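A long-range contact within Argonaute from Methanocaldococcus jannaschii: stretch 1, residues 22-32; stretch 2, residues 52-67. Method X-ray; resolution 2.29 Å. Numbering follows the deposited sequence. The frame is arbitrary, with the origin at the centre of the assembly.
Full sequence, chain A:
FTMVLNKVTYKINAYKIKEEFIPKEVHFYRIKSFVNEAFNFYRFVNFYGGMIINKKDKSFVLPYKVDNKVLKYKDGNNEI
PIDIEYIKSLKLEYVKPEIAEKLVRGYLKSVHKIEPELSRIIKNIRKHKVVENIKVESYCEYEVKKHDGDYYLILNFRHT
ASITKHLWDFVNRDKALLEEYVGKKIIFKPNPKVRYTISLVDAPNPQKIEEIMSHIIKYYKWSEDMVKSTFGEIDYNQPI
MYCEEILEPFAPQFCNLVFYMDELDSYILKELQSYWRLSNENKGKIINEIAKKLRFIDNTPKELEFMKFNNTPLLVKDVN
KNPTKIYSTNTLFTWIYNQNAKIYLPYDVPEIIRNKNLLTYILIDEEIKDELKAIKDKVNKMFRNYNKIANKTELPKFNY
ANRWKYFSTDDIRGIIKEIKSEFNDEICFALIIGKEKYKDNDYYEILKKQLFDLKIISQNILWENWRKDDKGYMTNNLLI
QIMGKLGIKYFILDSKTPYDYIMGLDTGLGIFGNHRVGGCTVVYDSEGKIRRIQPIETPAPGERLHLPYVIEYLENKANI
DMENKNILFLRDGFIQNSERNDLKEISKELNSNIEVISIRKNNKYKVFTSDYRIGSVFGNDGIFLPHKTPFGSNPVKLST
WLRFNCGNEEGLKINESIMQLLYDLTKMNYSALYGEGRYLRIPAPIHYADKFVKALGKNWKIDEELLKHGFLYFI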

# COMPACT_ATOMS: atom_id res chain seq x y z
N ILE A 22 0.88 29.24 20.09
CA ILE A 22 1.63 28.17 20.74
C ILE A 22 1.39 28.30 22.26
O ILE A 22 1.68 29.36 22.83
CB ILE A 22 3.14 28.19 20.37
CG1 ILE A 22 3.35 27.91 18.88
CG2 ILE A 22 3.94 27.20 21.25
CD1 ILE A 22 4.62 28.53 18.30
N PRO A 23 0.85 27.25 22.93
CA PRO A 23 0.67 27.36 24.39
C PRO A 23 2.00 27.43 25.14
O PRO A 23 2.98 26.82 24.73
CB PRO A 23 -0.12 26.09 24.75
CG PRO A 23 0.14 25.14 23.64
CD PRO A 23 0.45 25.93 22.42
N LYS A 24 2.06 28.24 26.19
CA LYS A 24 3.28 28.40 26.98
C LYS A 24 3.46 27.21 27.93
O LYS A 24 4.58 26.72 28.13
CB LYS A 24 3.27 29.73 27.77
CG LYS A 24 3.79 30.91 26.97
N GLU A 25 2.33 26.74 28.50
CA GLU A 25 2.29 25.65 29.46
C GLU A 25 1.27 24.57 29.15
O GLU A 25 0.27 24.83 28.47
CB GLU A 25 2.01 26.22 30.87
CG GLU A 25 3.19 26.90 31.54
CD GLU A 25 2.86 27.66 32.81
OE1 GLU A 25 1.98 27.20 33.58
OE2 GLU A 25 3.51 28.69 33.06
N VAL A 26 1.51 23.36 29.69
CA VAL A 26 0.61 22.21 29.64
C VAL A 26 0.11 21.95 31.07
O VAL A 26 0.83 22.20 32.05
CB VAL A 26 1.15 20.96 28.92
CG1 VAL A 26 1.50 21.27 27.48
CG2 VAL A 26 2.33 20.33 29.66
N HIS A 27 -1.14 21.53 31.20
CA HIS A 27 -1.74 21.37 32.51
C HIS A 27 -2.32 19.99 32.76
O HIS A 27 -3.07 19.46 31.93
CB HIS A 27 -2.76 22.50 32.74
CG HIS A 27 -2.20 23.84 32.38
ND1 HIS A 27 -1.49 24.60 33.30
CD2 HIS A 27 -2.15 24.47 31.18
CE1 HIS A 27 -1.09 25.68 32.65
NE2 HIS A 27 -1.46 25.64 31.37
N PHE A 28 -1.92 19.39 33.89
CA PHE A 28 -2.33 18.05 34.30
C PHE A 28 -3.57 18.09 35.17
O PHE A 28 -3.64 18.87 36.12
CB PHE A 28 -1.17 17.30 34.98
CG PHE A 28 0.02 17.14 34.06
CD1 PHE A 28 0.08 16.07 33.16
CD2 PHE A 28 1.03 18.08 34.03
CE1 PHE A 28 1.16 15.94 32.27
CE2 PHE A 28 2.10 17.96 33.14
CZ PHE A 28 2.15 16.90 32.26
N TYR A 29 -4.57 17.28 34.79
CA TYR A 29 -5.85 17.16 35.47
C TYR A 29 -6.28 15.71 35.60
O TYR A 29 -5.81 14.85 34.86
CB TYR A 29 -6.95 17.92 34.71
CG TYR A 29 -6.73 19.41 34.58
CD1 TYR A 29 -7.06 20.28 35.62
CD2 TYR A 29 -6.25 19.97 33.40
CE1 TYR A 29 -6.87 21.65 35.51
CE2 TYR A 29 -6.07 21.34 33.27
CZ TYR A 29 -6.37 22.18 34.33
OH TYR A 29 -6.17 23.54 34.22
N ARG A 30 -7.18 15.44 36.56
CA ARG A 30 -7.81 14.14 36.78
C ARG A 30 -9.30 14.39 37.05
O ARG A 30 -9.65 15.44 37.59
CB ARG A 30 -7.14 13.32 37.91
CG ARG A 30 -7.35 13.82 39.34
CD ARG A 30 -6.73 12.89 40.38
NE ARG A 30 -5.29 13.08 40.48
CZ ARG A 30 -4.48 12.35 41.24
NH1 ARG A 30 -4.97 11.35 41.97
NH2 ARG A 30 -3.18 12.60 41.26
N ILE A 31 -10.16 13.44 36.63
CA ILE A 31 -11.60 13.55 36.86
C ILE A 31 -11.82 13.28 38.35
O ILE A 31 -11.55 12.16 38.81
CB ILE A 31 -12.46 12.60 35.95
CG1 ILE A 31 -11.96 12.52 34.47
CG2 ILE A 31 -13.97 12.90 36.05
CD1 ILE A 31 -12.33 13.69 33.50
N LYS A 32 -12.22 14.32 39.11
CA LYS A 32 -12.48 14.21 40.56
C LYS A 32 -13.90 13.70 40.81
O LYS A 32 -14.10 12.86 41.70
CB LYS A 32 -12.17 15.52 41.32
CG LYS A 32 -12.92 16.77 40.87
N ILE A 52 -4.66 11.52 27.16
CA ILE A 52 -4.73 10.66 28.35
C ILE A 52 -3.33 10.29 28.89
O ILE A 52 -2.49 9.82 28.12
CB ILE A 52 -5.61 9.39 28.10
CG1 ILE A 52 -7.05 9.76 27.70
CG2 ILE A 52 -5.59 8.44 29.30
CD1 ILE A 52 -7.84 8.66 27.03
N ILE A 53 -3.13 10.44 30.21
CA ILE A 53 -1.90 10.03 30.90
C ILE A 53 -2.11 8.58 31.37
O ILE A 53 -1.37 7.68 30.95
CB ILE A 53 -1.51 11.00 32.06
CG1 ILE A 53 -1.27 12.45 31.55
CG2 ILE A 53 -0.33 10.47 32.89
CD1 ILE A 53 -0.23 12.66 30.44
N ASN A 54 -3.13 8.36 32.22
CA ASN A 54 -3.50 7.05 32.75
C ASN A 54 -5.03 6.93 32.69
O ASN A 54 -5.73 7.84 33.15
CB ASN A 54 -3.00 6.87 34.18
CG ASN A 54 -2.93 5.43 34.63
OD1 ASN A 54 -3.95 4.72 34.70
ND2 ASN A 54 -1.74 4.97 34.96
N LYS A 55 -5.53 5.83 32.09
CA LYS A 55 -6.96 5.58 31.97
C LYS A 55 -7.59 5.25 33.33
O LYS A 55 -8.70 5.71 33.61
CB LYS A 55 -7.24 4.47 30.95
N LYS A 56 -6.87 4.48 34.19
CA LYS A 56 -7.31 4.06 35.53
C LYS A 56 -7.39 5.22 36.53
O LYS A 56 -8.33 5.29 37.31
CB LYS A 56 -6.43 2.92 36.08
N ASP A 57 -6.39 6.13 36.51
CA ASP A 57 -6.38 7.30 37.40
C ASP A 57 -7.25 8.43 36.82
O ASP A 57 -7.43 9.46 37.49
CB ASP A 57 -4.94 7.77 37.66
CG ASP A 57 -4.16 6.82 38.55
OD1 ASP A 57 -4.31 6.92 39.79
OD2 ASP A 57 -3.42 5.98 38.00
N LYS A 58 -7.79 8.23 35.59
CA LYS A 58 -8.60 9.16 34.80
C LYS A 58 -7.90 10.51 34.70
O LYS A 58 -8.52 11.58 34.82
CB LYS A 58 -10.05 9.27 35.32
CG LYS A 58 -10.90 8.01 35.12
CD LYS A 58 -11.52 7.93 33.73
N SER A 59 -6.56 10.44 34.50
CA SER A 59 -5.65 11.57 34.40
C SER A 59 -5.36 11.88 32.95
O SER A 59 -5.29 10.98 32.11
CB SER A 59 -4.36 11.30 35.18
OG SER A 59 -3.70 10.14 34.69
N PHE A 60 -5.20 13.18 32.66
CA PHE A 60 -4.97 13.69 31.32
C PHE A 60 -4.16 14.99 31.35
O PHE A 60 -3.85 15.50 32.43
CB PHE A 60 -6.33 13.88 30.58
CG PHE A 60 -7.32 14.83 31.23
CD1 PHE A 60 -8.05 14.44 32.35
CD2 PHE A 60 -7.56 16.09 30.69
CE1 PHE A 60 -8.96 15.32 32.94
CE2 PHE A 60 -8.48 16.96 31.28
CZ PHE A 60 -9.19 16.56 32.40
N VAL A 61 -3.78 15.49 30.16
CA VAL A 61 -3.02 16.73 30.00
C VAL A 61 -3.71 17.61 28.96
O VAL A 61 -4.11 17.13 27.90
CB VAL A 61 -1.50 16.49 29.73
CG1 VAL A 61 -1.26 15.67 28.45
CG2 VAL A 61 -0.72 17.80 29.70
N LEU A 62 -3.90 18.90 29.29
CA LEU A 62 -4.53 19.88 28.41
C LEU A 62 -3.51 20.95 27.99
O LEU A 62 -2.66 21.34 28.80
CB LEU A 62 -5.75 20.56 29.08
CG LEU A 62 -7.00 19.70 29.33
CD1 LEU A 62 -8.01 20.48 30.14
CD2 LEU A 62 -7.63 19.20 28.04
N PRO A 63 -3.61 21.48 26.74
CA PRO A 63 -2.66 22.53 26.32
C PRO A 63 -3.00 23.92 26.87
O PRO A 63 -2.35 24.91 26.52
CB PRO A 63 -2.76 22.49 24.79
CG PRO A 63 -4.14 22.01 24.52
CD PRO A 63 -4.55 21.13 25.66
N TYR A 64 -4.02 24.00 27.74
CA TYR A 64 -4.51 25.24 28.33
C TYR A 64 -5.05 25.00 29.74
O TYR A 64 -5.32 23.85 30.12
CB TYR A 64 -5.62 25.87 27.44
CG TYR A 64 -6.76 24.93 27.14
CD1 TYR A 64 -6.69 24.03 26.07
CD2 TYR A 64 -7.90 24.90 27.93
CE1 TYR A 64 -7.72 23.13 25.81
CE2 TYR A 64 -8.95 24.02 27.67
CZ TYR A 64 -8.85 23.14 26.60
OH TYR A 64 -9.87 22.27 26.33
N LYS A 65 -5.21 26.09 30.50
CA LYS A 65 -5.76 26.04 31.84
C LYS A 65 -7.26 26.26 31.71
O LYS A 65 -7.70 27.13 30.94
CB LYS A 65 -5.12 27.12 32.73
CG LYS A 65 -5.17 26.80 34.23
CD LYS A 65 -4.32 27.76 35.05
CE LYS A 65 -2.90 27.27 35.25
NZ LYS A 65 -2.03 28.32 35.84
N VAL A 66 -8.05 25.44 32.42
CA VAL A 66 -9.51 25.54 32.43
C VAL A 66 -9.98 26.05 33.80
O VAL A 66 -9.62 25.50 34.84
CB VAL A 66 -10.21 24.24 31.93
CG1 VAL A 66 -9.72 22.99 32.65
CG2 VAL A 66 -11.74 24.36 31.99
N ASP A 67 -10.74 27.17 33.78
CA ASP A 67 -11.25 27.84 34.98
C ASP A 67 -12.71 27.41 35.32
O ASP A 67 -13.41 28.10 36.06
CB ASP A 67 -11.10 29.39 34.84
CG ASP A 67 -10.14 29.90 33.76
OD1 ASP A 67 -9.04 29.31 33.61
OD2 ASP A 67 -10.46 30.92 33.11

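Strand 25-31 and strand 59-62 lie side by side as an antiparallel pair. Their axes approach to 4.6 Å and their N-to-C directions differ by 157°, so the antiparallel alignment is twisted rather than exact. The register follows from the CA-CA spacings, which alternate as antiparallel geometry requires: 5.2 Å between His 27 CA and Leu 62 CA and 5.5 Å between Tyr 29 CA and Phe 60 CA at the hydrogen-bonded pairs, but 4.1 Å between Arg 30 CA and Ser 59 CA at a non-hydrogen-bonded one. Together the two stretches bury 862 Å², summed over both sides.

The backbone hydrogen bonds confirm this register. His 27 N donates to Leu 62 O at 2.8 Å and Leu 62 N returns the bond to His 27 O at 2.8 Å, with N-H...O angles of 167° and 170°. Two residues along, Tyr 29 N reaches Phe 60 O at 3.0 Å and Phe 60 N reaches Tyr 29 O at 2.8 Å. The ladder continues past the strand 59-62 with Ile 31 N to Lys 58 O at 3.1 Å, where the angle falls to 156°. Between these bonds, CA-H groups point at the same carbonyls: Val 61 CA lies 3.3 Å from His 27 O, and Arg 30 CA 3.3 Å from Lys 58 O, with angles at H of 143° in both cases.

One hydrogen bond across the stretches uses a side chain. Val 66 N donates to Tyr 29 OH at 3.2 Å and 164°, so the tyrosine reaches beyond its strand partner and ties down the chain that follows strand 59-62.

Aromatic rings account for much of the side-chain packing. Tyr 29, the residue most covered by the other stretch, shares a face of the sheet with His 27, Phe 60 and Leu 62. Its CB sits 3.9 Å from the Phe 60 ring centroid, 27° off the normal, a CH-pi contact over the face; the two rings themselves meet obliquely, with planes at 33° and centroids 6.0 Å apart. Val 66 CG1 covers a face of the Tyr 29 ring, 4.2 Å from its centroid. The His 27 ring receives Lys 65 in the same manner: Lys 65 CB lies 4.2 Å from the His 27 ring centroid and just 7° off the normal, so the aliphatic part of the lysine makes the contact.

The other face of the sheet carries Phe 28, Val 61, Arg 30 and Ser 59. Val 61 CG2 stands over the Phe 28 ring, 4.0 Å from its centroid, while Ile 53 CD1 meets the ring's edge, 4.0 Å from Phe 28 CE1.

Other apolar contacts extend the interface. Val 61 CG2 also approaches Val 26 CB at 3.8 Å, and Pro 23 CG lies 4.1 Å from Pro 63 CB. At the opposite end of strand 25-31, Ile 31 CD1 packs 3.8 Å from Phe 60 CE1.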